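Side-chain contacts in putative agmatinase (Clostridium difficile, PDB 3LHL), which probably hydrolyses agmatine to putrescine and urea at a manganese cluster: residues I197-D202 with R268-I273; Y116-D121 with N190-K195; S32-E37 with C244-L249. All coordinates share one frame; numbering follows the deposited sequence.

Contact 1 of 3, residues I197-D202 with R268-I273; sequences IYLTID and RELCLI. With MN (manganese (II) ion), chain B; MN (manganese (II) ion), chain C.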
loop_
_atom_site.group_PDB
_atom_site.type_symbol
_atom_site.label_atom_id
_atom_site.label_comp_id
_atom_site.label_asym_id
_atom_site.label_seq_id
_atom_site.Cartn_x
_atom_site.Cartn_y
_atom_site.Cartn_z
ATOM N N ILE A 197 1.437 13.069 0.322
ATOM C CA ILE A 197 1.404 11.806 -0.389
ATOM C C ILE A 197 0.568 10.690 0.233
ATOM O O ILE A 197 0.474 10.561 1.457
ATOM C CB ILE A 197 2.872 11.273 -0.568
ATOM C CG1 ILE A 197 3.565 11.993 -1.729
ATOM C CG2 ILE A 197 2.883 9.765 -0.792
ATOM C CD1 ILE A 197 3.875 13.459 -1.477
ATOM N N TYR A 198 -0.058 9.898 -0.631
ATOM C CA TYR A 198 -0.784 8.723 -0.176
ATOM C C TYR A 198 0.076 7.605 -0.751
ATOM O O TYR A 198 0.222 7.490 -1.968
ATOM C CB TYR A 198 -2.186 8.606 -0.761
ATOM C CG TYR A 198 -2.902 7.400 -0.183
ATOM C CD1 TYR A 198 -3.713 7.519 0.944
ATOM C CD2 TYR A 198 -2.680 6.121 -0.699
ATOM C CE1 TYR A 198 -4.281 6.394 1.548
ATOM C CE2 TYR A 198 -3.239 4.992 -0.104
ATOM C CZ TYR A 198 -4.038 5.134 1.020
ATOM O OH TYR A 198 -4.573 4.014 1.626
ATOM N N LEU A 199 0.664 6.799 0.122
ATOM C CA LEU A 199 1.530 5.712 -0.316
ATOM C C LEU A 199 0.827 4.366 -0.299
ATOM O O LEU A 199 0.434 3.878 0.757
ATOM C CB LEU A 199 2.768 5.655 0.579
ATOM C CG LEU A 199 3.737 4.486 0.404
ATOM C CD1 LEU A 199 4.379 4.529 -0.973
ATOM C CD2 LEU A 199 4.798 4.562 1.499
ATOM N N THR A 200 0.660 3.772 -1.474
ATOM C CA THR A 200 0.021 2.469 -1.583
ATOM C C THR A 200 1.024 1.468 -2.143
ATOM O O THR A 200 1.506 1.602 -3.271
ATOM C CB THR A 200 -1.239 2.511 -2.494
ATOM O OG1 THR A 200 -1.786 1.188 -2.605
ATOM C CG2 THR A 200 -0.895 3.045 -3.885
ATOM N N ILE A 201 1.334 0.461 -1.340
ATOM C CA ILE A 201 2.293 -0.560 -1.730
ATOM C C ILE A 201 1.679 -1.945 -1.922
ATOM O O ILE A 201 1.265 -2.593 -0.955
ATOM C CB ILE A 201 3.426 -0.673 -0.677
ATOM C CG1 ILE A 201 4.294 0.585 -0.719
ATOM C CG2 ILE A 201 4.268 -1.932 -0.926
ATOM C CD1 ILE A 201 5.410 0.592 0.307
ATOM N N ASP A 202 1.606 -2.386 -3.174
ATOM C CA ASP A 202 1.114 -3.725 -3.473
ATOM C C ASP A 202 2.379 -4.566 -3.290
ATOM O O ASP A 202 3.347 -4.398 -4.033
ATOM C CB ASP A 202 0.637 -3.826 -4.918
ATOM C CG ASP A 202 0.119 -5.203 -5.256
ATOM O OD1 ASP A 202 0.745 -6.190 -4.823
ATOM O OD2 ASP A 202 -0.904 -5.304 -5.957
ATOM N N ARG A 268 7.058 -2.708 9.709
ATOM C CA ARG A 268 7.882 -2.037 10.712
ATOM C C ARG A 268 8.628 -0.824 10.167
ATOM O O ARG A 268 8.520 0.272 10.720
ATOM C CB ARG A 268 8.900 -2.999 11.320
ATOM C CG ARG A 268 9.707 -2.362 12.446
ATOM C CD ARG A 268 10.832 -3.262 12.900
ATOM N NE ARG A 268 11.867 -3.374 11.879
ATOM C CZ ARG A 268 12.830 -4.288 11.883
ATOM N NH1 ARG A 268 12.893 -5.186 12.856
ATOM N NH2 ARG A 268 13.734 -4.301 10.915
ATOM N N GLU A 269 9.380 -1.019 9.087
ATOM C CA GLU A 269 10.156 0.074 8.506
ATOM C C GLU A 269 9.272 1.264 8.131
ATOM O O GLU A 269 9.650 2.417 8.348
ATOM C CB GLU A 269 10.933 -0.410 7.274
ATOM C CG GLU A 269 11.705 -1.713 7.487
ATOM C CD GLU A 269 12.741 -1.632 8.604
ATOM O OE1 GLU A 269 13.953 -1.541 8.301
ATOM O OE2 GLU A 269 12.343 -1.660 9.788
ATOM N N LEU A 270 8.098 0.986 7.571
ATOM C CA LEU A 270 7.189 2.058 7.183
ATOM C C LEU A 270 6.668 2.816 8.394
ATOM O O LEU A 270 6.576 4.037 8.361
ATOM C CB LEU A 270 6.022 1.506 6.362
ATOM C CG LEU A 270 6.382 1.133 4.918
ATOM C CD1 LEU A 270 5.188 0.502 4.233
ATOM C CD2 LEU A 270 6.829 2.384 4.167
ATOM N N CYS A 271 6.326 2.099 9.461
ATOM C CA CYS A 271 5.843 2.755 10.670
ATOM C C CYS A 271 6.953 3.657 11.193
ATOM O O CYS A 271 6.718 4.809 11.549
ATOM C CB CYS A 271 5.470 1.726 11.743
ATOM S SG CYS A 271 3.894 0.874 11.473
ATOM N N LEU A 272 8.170 3.125 11.236
ATOM C CA LEU A 272 9.306 3.894 11.714
ATOM C C LEU A 272 9.474 5.171 10.892
ATOM O O LEU A 272 9.516 6.275 11.433
ATOM C CB LEU A 272 10.576 3.044 11.644
ATOM C CG LEU A 272 10.613 1.900 12.661
ATOM C CD1 LEU A 272 11.817 1.008 12.411
ATOM C CD2 LEU A 272 10.653 2.481 14.070
ATOM N N ILE A 273 9.547 5.009 9.579
ATOM C CA ILE A 273 9.710 6.132 8.668
ATOM C C ILE A 273 8.654 7.221 8.854
ATOM O O ILE A 273 8.982 8.401 8.966
ATOM C CB ILE A 273 9.709 5.622 7.202
ATOM C CG1 ILE A 273 11.136 5.641 6.671
ATOM C CG2 ILE A 273 8.777 6.443 6.325
ATOM C CD1 ILE A 273 12.094 4.868 7.527
HETATM MN MN MN B . -2.200 -3.917 -7.109
HETATM MN MN MN C . -0.291 -6.359 -7.988
#

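Contact 2 of 3, residues Y116-D121 with N190-K195; sequences YVIHFD and NMLNGK. With MN (manganese (II) ion), chain C; MN (manganese (II) ion), chain B.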
loop_
_atom_site.group_PDB
_atom_site.type_symbol
_atom_site.label_atom_id
_atom_site.label_comp_id
_atom_site.label_asym_id
_atom_site.label_seq_id
_atom_site.Cartn_x
_atom_site.Cartn_y
_atom_site.Cartn_z
ATOM N N TYR A 116 -0.687 13.689 -3.758
ATOM C CA TYR A 116 0.002 12.880 -4.757
ATOM C C TYR A 116 -0.022 11.419 -4.326
ATOM O O TYR A 116 -0.031 11.112 -3.134
ATOM C CB TYR A 116 1.442 13.366 -4.918
ATOM C CG TYR A 116 1.518 14.766 -5.478
ATOM C CD1 TYR A 116 1.515 14.985 -6.857
ATOM C CD2 TYR A 116 1.527 15.874 -4.635
ATOM C CE1 TYR A 116 1.515 16.273 -7.385
ATOM C CE2 TYR A 116 1.525 17.170 -5.150
ATOM C CZ TYR A 116 1.517 17.362 -6.527
ATOM O OH TYR A 116 1.491 18.637 -7.045
ATOM N N VAL A 117 -0.033 10.520 -5.302
ATOM C CA VAL A 117 -0.078 9.093 -5.028
ATOM C C VAL A 117 1.186 8.360 -5.476
ATOM O O VAL A 117 1.590 8.450 -6.636
ATOM C CB VAL A 117 -1.287 8.435 -5.742
ATOM C CG1 VAL A 117 -1.302 6.936 -5.470
ATOM C CG2 VAL A 117 -2.585 9.084 -5.287
ATOM N N ILE A 118 1.811 7.645 -4.547
ATOM C CA ILE A 118 2.993 6.857 -4.865
ATOM C C ILE A 118 2.500 5.414 -4.879
ATOM O O ILE A 118 1.960 4.918 -3.887
ATOM C CB ILE A 118 4.116 7.075 -3.825
ATOM C CG1 ILE A 118 4.693 8.490 -4.003
ATOM C CG2 ILE A 118 5.218 6.025 -3.997
ATOM C CD1 ILE A 118 5.860 8.831 -3.081
ATOM N N HIS A 119 2.681 4.758 -6.022
ATOM C CA HIS A 119 2.198 3.398 -6.241
ATOM C C HIS A 119 3.269 2.359 -6.609
ATOM O O HIS A 119 3.926 2.470 -7.643
ATOM C CB HIS A 119 1.124 3.484 -7.333
ATOM C CG HIS A 119 0.603 2.165 -7.816
ATOM N ND1 HIS A 119 0.040 1.226 -6.975
ATOM C CD2 HIS A 119 0.487 1.664 -9.070
ATOM C CE1 HIS A 119 -0.402 0.207 -7.690
ATOM N NE2 HIS A 119 -0.144 0.448 -8.964
ATOM N N PHE A 120 3.441 1.358 -5.750
ATOM C CA PHE A 120 4.394 0.273 -5.985
ATOM C C PHE A 120 3.564 -0.956 -6.330
ATOM O O PHE A 120 2.628 -1.311 -5.606
ATOM C CB PHE A 120 5.248 0.022 -4.739
ATOM C CG PHE A 120 6.353 1.028 -4.554
ATOM C CD1 PHE A 120 7.561 0.885 -5.231
ATOM C CD2 PHE A 120 6.172 2.135 -3.731
ATOM C CE1 PHE A 120 8.577 1.834 -5.092
ATOM C CE2 PHE A 120 7.185 3.094 -3.587
ATOM C CZ PHE A 120 8.385 2.944 -4.266
ATOM N N ASP A 121 3.913 -1.619 -7.424
ATOM C CA ASP A 121 3.120 -2.754 -7.865
ATOM C C ASP A 121 3.809 -3.481 -9.016
ATOM O O ASP A 121 4.675 -2.918 -9.696
ATOM C CB ASP A 121 1.766 -2.228 -8.364
ATOM C CG ASP A 121 0.623 -3.215 -8.163
ATOM O OD1 ASP A 121 0.733 -4.383 -8.606
ATOM O OD2 ASP A 121 -0.394 -2.801 -7.563
ATOM N N ASN A 190 12.273 13.521 -4.397
ATOM C CA ASN A 190 12.843 14.856 -4.238
ATOM C C ASN A 190 11.976 15.881 -4.974
ATOM O O ASN A 190 11.783 16.999 -4.500
ATOM C CB ASN A 190 14.268 14.911 -4.789
ATOM C CG ASN A 190 15.279 14.309 -3.842
ATOM O OD1 ASN A 190 15.261 14.591 -2.643
ATOM N ND2 ASN A 190 16.177 13.488 -4.373
HETATM N N MSE A 191 11.453 15.486 -6.132
HETATM C CA MSE A 191 10.606 16.370 -6.926
HETATM C C MSE A 191 9.291 16.680 -6.224
HETATM O O MSE A 191 8.689 17.722 -6.463
HETATM C CB MSE A 191 10.316 15.747 -8.291
HETATM C CG MSE A 191 11.389 16.003 -9.330
HETATM SE SE MSE A 191 11.048 15.006 -10.958
HETATM C CE MSE A 191 9.243 15.624 -11.326
ATOM N N LEU A 192 8.851 15.764 -5.365
ATOM C CA LEU A 192 7.615 15.931 -4.615
ATOM C C LEU A 192 7.909 16.571 -3.264
ATOM O O LEU A 192 7.144 16.414 -2.310
ATOM C CB LEU A 192 6.942 14.574 -4.399
ATOM C CG LEU A 192 6.016 14.028 -5.486
ATOM C CD1 LEU A 192 6.637 14.195 -6.851
ATOM C CD2 LEU A 192 5.735 12.564 -5.198
ATOM N N ASN A 193 9.026 17.285 -3.193
ATOM C CA ASN A 193 9.448 17.952 -1.967
ATOM C C ASN A 193 8.334 18.801 -1.363
ATOM O O ASN A 193 7.771 19.665 -2.032
ATOM C CB ASN A 193 10.669 18.832 -2.250
ATOM C CG ASN A 193 11.249 19.453 -0.994
ATOM O OD1 ASN A 193 10.636 20.323 -0.375
ATOM N ND2 ASN A 193 12.435 18.999 -0.607
ATOM N N GLY A 194 8.021 18.534 -0.099
ATOM C CA GLY A 194 6.994 19.282 0.606
ATOM C C GLY A 194 5.555 18.982 0.233
ATOM O O GLY A 194 4.649 19.681 0.678
ATOM N N LYS A 195 5.329 17.951 -0.573
ATOM C CA LYS A 195 3.978 17.606 -0.984
ATOM C C LYS A 195 3.337 16.528 -0.117
ATOM O O LYS A 195 4.024 15.807 0.608
ATOM C CB LYS A 195 3.969 17.173 -2.451
ATOM C CG LYS A 195 4.315 18.303 -3.416
ATOM C CD LYS A 195 3.377 19.488 -3.220
ATOM C CE LYS A 195 3.782 20.685 -4.067
ATOM N NZ LYS A 195 3.754 20.378 -5.521
HETATM MN MN MN C . -0.291 -6.359 -7.988
HETATM MN MN MN B . -2.200 -3.917 -7.109
HETATM O O HOH W 1 0.666 20.781 -5.739
#

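Contact 3 of 3, residues S32-E37 with C244-L249; sequences SSMRKE and CDIVEL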
loop_
_atom_site.group_PDB
_atom_site.type_symbol
_atom_site.label_atom_id
_atom_site.label_comp_id
_atom_site.label_asym_id
_atom_site.label_seq_id
_atom_site.Cartn_x
_atom_site.Cartn_y
_atom_site.Cartn_z
ATOM N N SER A 32 -4.049 -10.862 9.993
ATOM C CA SER A 32 -4.143 -11.860 11.053
ATOM C C SER A 32 -2.940 -12.804 11.005
ATOM O O SER A 32 -2.466 -13.274 12.033
ATOM C CB SER A 32 -5.444 -12.657 10.924
ATOM O OG SER A 32 -5.510 -13.308 9.674
ATOM N N SER A 33 -2.451 -13.087 9.808
ATOM C CA SER A 33 -1.289 -13.949 9.676
ATOM C C SER A 33 -0.058 -13.209 10.214
ATOM O O SER A 33 0.800 -13.794 10.868
ATOM C CB SER A 33 -1.072 -14.324 8.211
ATOM O OG SER A 33 0.107 -15.089 8.061
HETATM N N MSE A 34 0.012 -11.909 9.942
HETATM C CA MSE A 34 1.132 -11.105 10.408
HETATM C C MSE A 34 1.059 -10.887 11.917
HETATM O O MSE A 34 2.082 -10.720 12.578
HETATM C CB MSE A 34 1.136 -9.744 9.712
HETATM C CG MSE A 34 1.268 -9.801 8.200
HETATM SE SE MSE A 34 1.057 -8.038 7.437
HETATM C CE MSE A 34 -0.292 -8.396 6.127
ATOM N N ARG A 35 -0.156 -10.887 12.455
ATOM C CA ARG A 35 -0.355 -10.657 13.879
ATOM C C ARG A 35 0.343 -11.678 14.771
ATOM O O ARG A 35 0.989 -11.311 15.752
ATOM C CB ARG A 35 -1.852 -10.610 14.210
ATOM C CG ARG A 35 -2.142 -10.414 15.692
ATOM C CD ARG A 35 -3.581 -10.004 15.951
ATOM N NE ARG A 35 -3.926 -8.781 15.227
ATOM C CZ ARG A 35 -4.731 -8.745 14.169
ATOM N NH1 ARG A 35 -5.280 -9.866 13.711
ATOM N NH2 ARG A 35 -4.983 -7.594 13.565
ATOM N N LYS A 36 0.227 -12.955 14.432
ATOM C CA LYS A 36 0.861 -13.991 15.239
ATOM C C LYS A 36 2.350 -14.103 14.944
ATOM O O LYS A 36 3.043 -14.929 15.531
ATOM C CB LYS A 36 0.194 -15.345 14.989
ATOM C CG LYS A 36 0.255 -15.821 13.546
ATOM C CD LYS A 36 -0.210 -17.269 13.419
ATOM C CE LYS A 36 0.745 -18.223 14.139
ATOM N NZ LYS A 36 0.431 -19.666 13.913
ATOM N N GLU A 37 2.831 -13.265 14.034
ATOM C CA GLU A 37 4.233 -13.268 13.631
ATOM C C GLU A 37 4.984 -12.034 14.141
ATOM O O GLU A 37 6.093 -12.135 14.666
ATOM C CB GLU A 37 4.310 -13.317 12.100
ATOM C CG GLU A 37 5.706 -13.180 11.505
ATOM C CD GLU A 37 6.446 -14.503 11.417
ATOM O OE1 GLU A 37 5.896 -15.450 10.810
ATOM O OE2 GLU A 37 7.578 -14.594 11.946
ATOM N N CYS A 244 -1.292 5.645 4.261
ATOM C CA CYS A 244 -0.459 4.564 3.753
ATOM C C CYS A 244 -1.111 3.190 3.876
ATOM O O CYS A 244 -2.014 2.984 4.693
ATOM C CB CYS A 244 0.881 4.566 4.506
ATOM S SG CYS A 244 2.067 3.292 3.998
ATOM N N ASP A 245 -0.652 2.254 3.048
ATOM C CA ASP A 245 -1.148 0.888 3.096
ATOM C C ASP A 245 -0.239 -0.089 2.348
ATOM O O ASP A 245 0.526 0.303 1.464
ATOM C CB ASP A 245 -2.580 0.801 2.534
ATOM C CG ASP A 245 -2.648 1.007 1.018
ATOM O OD1 ASP A 245 -1.866 0.362 0.280
ATOM O OD2 ASP A 245 -3.502 1.804 0.564
ATOM N N ILE A 246 -0.299 -1.355 2.745
ATOM C CA ILE A 246 0.451 -2.418 2.085
ATOM C C ILE A 246 -0.637 -3.450 1.805
ATOM O O ILE A 246 -1.494 -3.698 2.654
ATOM C CB ILE A 246 1.560 -3.031 2.985
ATOM C CG1 ILE A 246 0.956 -3.590 4.276
ATOM C CG2 ILE A 246 2.624 -1.981 3.289
ATOM C CD1 ILE A 246 1.983 -4.245 5.198
ATOM N N VAL A 247 -0.621 -4.048 0.623
ATOM C CA VAL A 247 -1.675 -4.990 0.286
ATOM C C VAL A 247 -1.221 -6.186 -0.530
ATOM O O VAL A 247 -0.081 -6.259 -0.970
ATOM C CB VAL A 247 -2.794 -4.264 -0.521
ATOM C CG1 VAL A 247 -3.399 -3.130 0.309
ATOM C CG2 VAL A 247 -2.211 -3.701 -1.812
ATOM N N GLU A 248 -2.152 -7.119 -0.713
ATOM C CA GLU A 248 -1.962 -8.325 -1.507
ATOM C C GLU A 248 -1.122 -9.458 -0.911
ATOM O O GLU A 248 -0.731 -10.388 -1.626
ATOM C CB GLU A 248 -1.454 -7.947 -2.909
ATOM C CG GLU A 248 -2.467 -7.137 -3.728
ATOM C CD GLU A 248 -3.799 -7.874 -3.954
ATOM O OE1 GLU A 248 -4.067 -8.867 -3.246
ATOM O OE2 GLU A 248 -4.591 -7.449 -4.834
ATOM N N LEU A 249 -0.832 -9.382 0.384
ATOM C CA LEU A 249 -0.114 -10.475 1.028
ATOM C C LEU A 249 -1.163 -11.574 1.162
ATOM O O LEU A 249 -2.206 -11.367 1.782
ATOM C CB LEU A 249 0.375 -10.104 2.430
ATOM C CG LEU A 249 0.697 -11.353 3.281
ATOM C CD1 LEU A 249 2.000 -12.002 2.794
ATOM C CD2 LEU A 249 0.815 -10.978 4.748
#

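Contact 1 of 3, residues I197-D202 with R268-I273
Leu199 of strand 196-202 and Leu270 of helix 258-278 mark the closest approach of the two backbones, 10.1 Å between their CA atoms, a spacing bridged by side chains without any hydrogen bond across it. This is the layering of the arginase fold, a parallel eight-stranded sheet covered by helices, and the contact illustrates how one leucine of a helix can meet two residues of a strand beneath it. Leu270 projects toward the strand and divides its two methyls between neighbours two residues apart. Its CD1 meets CD1 of Ile201 at 3.9 Å, the two side chains reaching for each other tip to tip. Its CD2 lies 4.0 Å from CD2 of Leu199, which arrives at a slant. The strand torsions bring both partners up to it: Ile201 carries CD1 straight out from the strand (chi2 178°), whereas the CG of Leu199 swings opposite the backbone nitrogen (chi1 173°), bringing CD2 up beside the helix. The joint is thus small, apolar and buried. Phe231 of helix 229-235 also packs on Leu270, and Ile118 of the adjoining strand on Leu199.

On the helix, Arg268 and Glu269 form a salt bridge whose NE-OE2 distance is 2.7 Å, the oxygen lying in the guanidinium plane while the nitrogen stands above the plane of the carboxylate. Ser45 holds the other oxygen of Glu269. Thr200, directed to the opposite side of the strand from Leu199 and Ile201, is hydrogen-bonded through OG1 to His98 NE2 and Asp245 OD1, a second-shell link to a metal ligand. The strand ends at the metals themselves: Asp202 OD2 bridges the two manganese ions, at 2.2 Å from the chain B ion and 2.4 Å from the chain C ion.

Contact 2 of 3, residues Y116-D121 with N190-K195
The ring of Tyr116 is met obliquely by the aliphatic part of Lys195, whose methylenes follow one side of the ring from CD2 out toward the hydroxyl. CB of Lys195 lies 3.5 Å from CD2 of Tyr116, and CD of Lys195 is equally near CE2. Bends at chi2 (-56°) and chi4 (61°) curl the lysine along the ring and bring NZ to 3.2 Å from OH of Tyr116. One water ties these ends together, taking a hydrogen bond from Lys195 NZ at 3.1 Å and pairing with Tyr116 OH at 2.6 Å. Lys152 adds a cation-pi interaction to the same ring, so that two lysines attend one tyrosine at the partly exposed end of the strand. The contact is a worked case of a lysine lying obliquely along a tyrosine, its amine and the phenol oxygen joined by a water.

Deeper in, the packing becomes purely apolar and looser. CD2 of Leu192 sits 4.3 Å from CD1 of Ile118 and touches CB of Tyr116 at similar range. Leu192 opens a type II turn that closes at Lys195, with Gly194 taking the positive phi that such a turn requires at its third position. Just past the far end of the strand the carboxylate of Asp121 spans both manganese ions, one oxygen to each. The turn carries the chain from helix 185-191 into strand 196-202, which lies directly alongside strand 115-120, while Phe154 of strand 153-158, the neighbour on the other side, packs against both Tyr116 and Leu192.

Contact 3 of 3, residues S32-E37 with C244-L249
A single selenomethionine, Met34, a methionine whose sulfur is replaced by selenium, carries almost the whole helix side of this contact, its long chain running from helix 30-38 to Ile246 near the end of strand 240-247 and Leu249 in the loop just beyond. CG stands opposite the carbonyl carbon (chi1 -61°) and chi2 is extended at 174°, which sends SE straight out from the helix. There CD1 of Ile246 makes a loose touch with SE at 4.5 Å. Met34 and Leu249 approach tip to tip, and CD2 of Leu249 also lies near the CG methylene of Met34. Met34 CE and Leu249 CD2 are modelled too close together, so the placing of both ends is doubtful.

Between the two partners the backbone turns sharply. Val247 points away from the helix, and Glu248 takes a positive phi of 75°, after which Leu249 faces Met34 while Glu248 turns to the metal side. Ile94 of strand 90-95 touches both Met34 and Ile246, and helix 258-278 adds Cys264 against Met34 and Leu270 against Ile246. Glu248 OE2 accepts a hydrogen bond from the backbone nitrogen of His98, a manganese ligand, and Glu248 itself has been seen binding a further manganese, although none is bound to it here. Placing metal-site residues on loops at the C-terminal ends of parallel strands is characteristic of the arginase fold.

How the contacts relate
All three contacts are built on one parallel sheet, in which strand 196-202 lies between strand 115-120 of contact 2 and strand 240-247 of contact 3. Contacts 1 and 3 are buried and wholly apolar where their segments meet, and helix 258-278, which supplies Leu270 to contact 1, also packs on Ile246 and Met34 of contact 3. Contact 2 lies farther from the chain's centre and, being partly exposed, adds a water and a lysine amine to its apolar packing. Contacts 1 and 2 each contribute a bridging aspartate to the same two manganese ions. Contact 3 touches contact 1, through Tyr198 OH with Asp245 OD2 and through Glu248 beside Asp202, but not contact 2.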